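Local coordinates for protein dipicolinate synthase subunit A (Bacillus halodurans, PDB 3D4O) that probably serves as one subunit of the enzyme that makes dipicolinate, the small chelator of bacterial spores, and probably binds a dinucleotide in a Rossmann-type fold, at residues G103-N106 / T107-Q111; L120-L123 / M124-D127. All coordinates share one frame; numbering follows the deposited sequence.

Contact 1 of 2, residues G103-N106 / T107-Q111; sequences GISN and TYLNQ
Asn106 and Leu109 meet in a helix N-cap, formed where the loop after strand 99-102 turns into helix 107-116 of a Rossmann-like beta-alpha-beta unit. The capping hydrogen bond runs from Leu109 N to Asn106 OD1 at 2.7 Å. With 164° at the hydrogen, it is nearly straight, and the donor lies almost on the line of the amide C=O. A chi1 of 62° makes this possible, because it sets CG between the backbone N and the carbonyl carbon and turns OD1 back over the first helical turn. Without the amide, as with an alanine here, Leu109 N would probably lose its capping acceptor and the first turn be less firmly closed. The adjoining Tyr108 N and Thr107 OG1 are held instead by the carboxylate of Glu71.

The backbone carbonyl of Asn106 is gripped twice. Asn110 N donates to Asn106 O at 2.8 Å, tilted slightly from the carbonyl plane, as the first helical i to i+4 bond. Ser105 OG donates to the same Asn106 O at 3.3 Å, on a lone pair in that plane.

Van der Waals contacts complete the cap. The Asn106 and Leu109 side chains cross at about a right angle, and Ser105 OG, a polar atom against a methylene, rests on Leu109 CB at 3.3 Å. Leu109 also packs against Leu64 and Thr69.

The Asn110 amide is doubtful as modelled: its OD1 stands 3.0 Å from Asn106 O, two acceptors close together, while its ND2 sits 2.6 Å from Ser105 OG at an angle too poor for a hydrogen bond.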
ATOM      1  N   GLY C 103     -17.803  15.734 -10.166  1.00 37.36           N
ATOM      2  CA  GLY C 103     -16.656  15.935  -9.267  1.00 38.02           C
ATOM      3  C   GLY C 103     -15.899  17.057  -9.951  1.00 39.55           C
ATOM      4  O   GLY C 103     -15.777  18.192  -9.448  1.00 38.43           O
ATOM      5  N   ILE C 104     -15.459  16.718 -11.153  1.00 41.31           N
ATOM      6  CA  ILE C 104     -14.744  17.633 -12.044  1.00 42.71           C
ATOM      7  C   ILE C 104     -15.455  17.711 -13.363  1.00 43.69           C
ATOM      8  O   ILE C 104     -16.439  17.024 -13.614  1.00 44.46           O
ATOM      9  CB  ILE C 104     -13.266  17.199 -12.320  1.00 43.33           C
ATOM     10  CG1 ILE C 104     -13.181  15.902 -13.125  1.00 46.58           C
ATOM     11  CG2 ILE C 104     -12.465  17.027 -11.023  1.00 41.75           C
ATOM     12  CD1 ILE C 104     -11.777  15.247 -13.069  1.00 42.38           C
ATOM     13  N   SER C 105     -14.934  18.566 -14.216  1.00 44.62           N
ATOM     14  CA  SER C 105     -15.469  18.694 -15.572  1.00 44.96           C
ATOM     15  C   SER C 105     -14.332  18.690 -16.577  1.00 45.40           C
ATOM     16  O   SER C 105     -13.190  18.343 -16.270  1.00 45.70           O
ATOM     17  CB  SER C 105     -16.285  19.976 -15.747  1.00 44.28           C
ATOM     18  OG  SER C 105     -16.991  19.994 -16.995  1.00 43.34           O
ATOM     19  N   ASN C 106     -14.701  19.042 -17.792  1.00 46.31           N
ATOM     20  CA  ASN C 106     -13.753  19.194 -18.884  1.00 46.32           C
ATOM     21  C   ASN C 106     -14.356  20.066 -19.959  1.00 46.53           C
ATOM     22  O   ASN C 106     -15.469  20.564 -19.820  1.00 46.60           O
ATOM     23  CB  ASN C 106     -13.289  17.865 -19.466  1.00 46.13           C
ATOM     24  CG  ASN C 106     -14.402  17.063 -20.057  1.00 47.12           C
ATOM     25  OD1 ASN C 106     -15.517  17.546 -20.239  1.00 51.23           O
ATOM     26  ND2 ASN C 106     -14.109  15.816 -20.369  1.00 52.56           N
ATOM     27  N   THR C 107     -13.635  20.200 -21.054  1.00 46.61           N
ATOM     28  CA  THR C 107     -14.056  21.104 -22.112  1.00 46.82           C
ATOM     29  C   THR C 107     -15.366  20.635 -22.728  1.00 45.37           C
ATOM     30  O   THR C 107     -16.294  21.422 -22.927  1.00 45.34           O
ATOM     31  CB  THR C 107     -12.947  21.281 -23.174  1.00 47.66           C
ATOM     32  OG1 THR C 107     -12.578  20.001 -23.688  1.00 54.98           O
ATOM     33  CG2 THR C 107     -11.703  21.922 -22.553  1.00 47.33           C
ATOM     34  N   TYR C 108     -15.450  19.335 -22.982  1.00 44.50           N
ATOM     35  CA  TYR C 108     -16.657  18.753 -23.598  1.00 43.33           C
ATOM     36  C   TYR C 108     -17.867  18.983 -22.745  1.00 43.27           C
ATOM     37  O   TYR C 108     -18.909  19.430 -23.207  1.00 43.88           O
ATOM     38  CB  TYR C 108     -16.550  17.239 -23.767  1.00 42.78           C
ATOM     39  CG  TYR C 108     -17.854  16.584 -24.223  1.00 42.09           C
ATOM     40  CD1 TYR C 108     -18.801  16.134 -23.308  1.00 42.21           C
ATOM     41  CD2 TYR C 108     -18.125  16.396 -25.571  1.00 38.04           C
ATOM     42  CE1 TYR C 108     -19.990  15.532 -23.740  1.00 40.49           C
ATOM     43  CE2 TYR C 108     -19.296  15.805 -25.996  1.00 38.98           C
ATOM     44  CZ  TYR C 108     -20.219  15.369 -25.084  1.00 40.03           C
ATOM     45  OH  TYR C 108     -21.382  14.783 -25.541  1.00 36.13           O
ATOM     46  N   LEU C 109     -17.711  18.626 -21.482  1.00 42.73           N
ATOM     47  CA  LEU C 109     -18.821  18.722 -20.538  1.00 42.11           C
ATOM     48  C   LEU C 109     -19.195  20.181 -20.342  1.00 42.08           C
ATOM     49  O   LEU C 109     -20.382  20.534 -20.347  1.00 42.25           O
ATOM     50  CB  LEU C 109     -18.491  18.028 -19.199  1.00 40.62           C
ATOM     51  CG  LEU C 109     -19.676  17.906 -18.238  1.00 39.11           C
ATOM     52  CD1 LEU C 109     -20.840  17.218 -18.983  1.00 32.04           C
ATOM     53  CD2 LEU C 109     -19.296  17.172 -16.959  1.00 35.56           C
ATOM     54  N   ASN C 110     -18.172  21.015 -20.207  1.00 42.76           N
ATOM     55  CA  ASN C 110     -18.369  22.464 -20.003  1.00 44.85           C
ATOM     56  C   ASN C 110     -19.081  23.097 -21.190  1.00 45.81           C
ATOM     57  O   ASN C 110     -19.841  24.057 -21.051  1.00 46.87           O
ATOM     58  CB  ASN C 110     -17.052  23.216 -19.780  1.00 44.49           C
ATOM     59  CG  ASN C 110     -16.433  22.942 -18.431  1.00 47.20           C
ATOM     60  OD1 ASN C 110     -15.219  23.071 -18.267  1.00 47.36           O
ATOM     61  ND2 ASN C 110     -17.257  22.554 -17.455  1.00 48.94           N
ATOM     62  N   GLN C 111     -18.825  22.527 -22.359  1.00 46.94           N
ATOM     63  CA  GLN C 111     -19.409  23.020 -23.613  1.00 46.75           C
ATOM     64  C   GLN C 111     -20.866  22.624 -23.719  1.00 46.94           C
ATOM     65  O   GLN C 111     -21.673  23.355 -24.310  1.00 47.34           O
ATOM     66  CB  GLN C 111     -18.644  22.497 -24.836  1.00 47.50           C
TER

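Contact 2 of 2, residues L120-L123 / M124-D127; sequences LVKL and MERD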
ATOM      1  N   LEU C 120     -24.037  23.617 -13.769  1.00 41.14           N
ATOM      2  CA  LEU C 120     -23.126  22.532 -13.445  1.00 40.37           C
ATOM      3  C   LEU C 120     -22.411  22.789 -12.142  1.00 40.86           C
ATOM      4  O   LEU C 120     -21.791  23.832 -11.937  1.00 42.05           O
ATOM      5  CB  LEU C 120     -22.088  22.368 -14.549  1.00 40.04           C
ATOM      6  CG  LEU C 120     -20.975  21.350 -14.354  1.00 40.56           C
ATOM      7  CD1 LEU C 120     -21.512  19.916 -14.354  1.00 38.38           C
ATOM      8  CD2 LEU C 120     -19.948  21.555 -15.451  1.00 39.70           C
ATOM      9  N   VAL C 121     -22.519  21.800 -11.267  1.00 39.92           N
ATOM     10  CA  VAL C 121     -21.856  21.809  -9.984  1.00 38.32           C
ATOM     11  C   VAL C 121     -20.741  20.773  -9.960  1.00 37.96           C
ATOM     12  O   VAL C 121     -20.948  19.581 -10.086  1.00 37.18           O
ATOM     13  CB  VAL C 121     -22.846  21.556  -8.844  1.00 38.18           C
ATOM     14  CG1 VAL C 121     -22.102  21.464  -7.521  1.00 39.45           C
ATOM     15  CG2 VAL C 121     -23.876  22.658  -8.804  1.00 35.61           C
ATOM     16  N   LYS C 122     -19.540  21.284  -9.797  1.00 39.09           N
ATOM     17  CA  LYS C 122     -18.344  20.483  -9.711  1.00 40.28           C
ATOM     18  C   LYS C 122     -17.997  20.384  -8.239  1.00 40.44           C
ATOM     19  O   LYS C 122     -17.409  21.310  -7.659  1.00 41.53           O
ATOM     20  CB  LYS C 122     -17.203  21.146 -10.490  1.00 41.36           C
ATOM     21  CG  LYS C 122     -17.391  21.137 -12.005  1.00 46.64           C
ATOM     22  CD  LYS C 122     -16.329  21.968 -12.700  1.00 51.76           C
ATOM     23  CE  LYS C 122     -16.702  23.453 -12.785  1.00 55.73           C
ATOM     24  NZ  LYS C 122     -17.816  23.720 -13.749  1.00 62.99           N
ATOM     25  N   LEU C 123     -18.364  19.253  -7.649  1.00 38.60           N
ATOM     26  CA  LEU C 123     -18.208  19.053  -6.211  1.00 38.25           C
ATOM     27  C   LEU C 123     -16.783  19.184  -5.734  1.00 38.05           C
ATOM     28  O   LEU C 123     -16.545  19.555  -4.569  1.00 39.59           O
ATOM     29  CB  LEU C 123     -18.798  17.703  -5.746  1.00 38.27           C
ATOM     30  CG  LEU C 123     -20.331  17.592  -5.934  1.00 40.04           C
ATOM     31  CD1 LEU C 123     -20.835  16.211  -5.487  1.00 38.19           C
ATOM     32  CD2 LEU C 123     -21.110  18.734  -5.214  1.00 36.41           C
HETATM   33  N   MSE C 124     -15.831  18.941  -6.621  1.00 37.68           N
HETATM   34  CA  MSE C 124     -14.410  18.979  -6.214  1.00 40.14           C
HETATM   35  C   MSE C 124     -13.878  20.401  -6.087  1.00 40.62           C
HETATM   36  O   MSE C 124     -12.771  20.611  -5.620  1.00 42.50           O
HETATM   37  CB  MSE C 124     -13.519  18.117  -7.112  1.00 40.77           C
HETATM   38  CG  MSE C 124     -13.814  16.623  -6.947  1.00 40.86           C
HETATM   39 SE   MSE C 124     -13.285  15.997  -5.154  0.75 48.31          SE
HETATM   40  CE  MSE C 124     -11.410  16.098  -5.569  1.00 60.03           C
ATOM     41  N   GLU C 125     -14.691  21.372  -6.461  1.00 40.72           N
ATOM     42  CA  GLU C 125     -14.303  22.782  -6.304  1.00 41.20           C
ATOM     43  C   GLU C 125     -14.653  23.285  -4.918  1.00 40.98           C
ATOM     44  O   GLU C 125     -14.365  24.427  -4.576  1.00 40.56           O
ATOM     45  CB  GLU C 125     -14.959  23.679  -7.345  1.00 41.28           C
ATOM     46  CG  GLU C 125     -14.309  23.495  -8.670  1.00 45.24           C
ATOM     47  CD  GLU C 125     -14.907  24.344  -9.759  1.00 45.98           C
ATOM     48  OE1 GLU C 125     -15.907  25.055  -9.536  1.00 49.43           O
ATOM     49  OE2 GLU C 125     -14.362  24.261 -10.869  1.00 52.91           O
ATOM     50  N   ARG C 126     -15.329  22.452  -4.142  1.00 40.08           N
ATOM     51  CA  ARG C 126     -15.662  22.848  -2.777  1.00 39.47           C
ATOM     52  C   ARG C 126     -14.457  22.430  -1.965  1.00 39.23           C
ATOM     53  O   ARG C 126     -14.155  21.246  -1.842  1.00 39.34           O
ATOM     54  CB  ARG C 126     -16.929  22.190  -2.258  1.00 38.95           C
ATOM     55  CG  ARG C 126     -18.145  22.333  -3.169  1.00 46.72           C
ATOM     56  CD  ARG C 126     -19.428  22.479  -2.356  1.00 48.87           C
ATOM     57  NE  ARG C 126     -19.303  21.796  -1.076  1.00 53.43           N
ATOM     58  CZ  ARG C 126     -20.197  21.835  -0.104  1.00 52.97           C
ATOM     59  NH1 ARG C 126     -21.315  22.542  -0.258  1.00 49.90           N
ATOM     60  NH2 ARG C 126     -19.957  21.154   1.026  1.00 48.30           N
ATOM     61  N   ASP C 127     -13.757  23.391  -1.403  1.00 39.56           N
ATOM     62  CA  ASP C 127     -12.490  23.063  -0.741  1.00 40.15           C
ATOM     63  C   ASP C 127     -12.678  22.048   0.350  1.00 38.93           C
ATOM     64  O   ASP C 127     -11.829  21.176   0.541  1.00 40.86           O
ATOM     65  CB  ASP C 127     -11.752  24.300  -0.241  1.00 40.49           C
ATOM     66  CG  ASP C 127     -11.313  25.202  -1.379  1.00 45.64           C
ATOM     67  OD1 ASP C 127     -10.946  24.676  -2.457  1.00 47.79           O
ATOM     68  OD2 ASP C 127     -11.380  26.440  -1.209  1.00 50.80           O
TER
HETATM   69  O   HOH W   1     -19.088  24.207  -9.638  1.00 51.59           O
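The carboxylate of Glu125 lies beside the bent side chain of Lys122, both chains pointing the same way. One face of the carboxylate covers the lysine methylenes: Lys122 CB stands almost straight off that face, 4.0 Å from Glu125 CD. At one end of the group, Lys122 CE approaches OE2 of Glu125 obliquely, to 3.1 Å. At the other end a water, above the plane on this same face, donates to Glu125 OE1 at 3.3 Å and accepts from Lys122 N at 3.0 Å.

The backbone beneath is a 3-10 turn that ends strand 119-122, as two successive i to i+3 hydrogen bonds demonstrate. Glu125 N donates to Lys122 O at 3.0 Å and Arg126 N to Leu123 O at 3.2 Å. In both, the donor stands well above the carbonyl plane, by 45° and 57°. Leu123 turns from the charged pair to pack on Leu281 and Leu285 of helix 274-289, while the guanidinium of Arg126, the N-cap residue of helix 127-148, forms a salt bridge with Asp128.

Bends at chi3 (-86°) and chi4 bring CE, rather than the ammonium, to the acid. Lys122 NZ stays 4.5 Å from Glu125 OE2, opposite charges near each other but beyond a salt bridge, so any attraction is probably modest, and the acid is probably positioned more by methylene contact and the bridging water than by charge pairing.

In the fold
Contact 1 follows strand 99-102; contact 2 takes in the end of its parallel neighbour 119-122 and the turn after it, with helix 107-116 as the crossover between the strands. The contact centres are 12 Å apart, yet they touch directly. A probable hydrogen bond of 2.9 Å between Gly103 O and Met124 N carries the strand pairing into the loops. Side chains also pack between them: Ser105 CB lies 3.6 Å from Lys122 CD and Asn110 ND2 3.5 Å from Leu120 CD2. A bound 1,2-ethanediol, probably from the crystallisation liquor, lies about 3 Å from the Leu123 side chain. Contact 2 also leads toward the second Rossmann-type domain, since Asp127 forms a salt bridge with Arg165, within a glycine-rich turn consistent with dinucleotide binding.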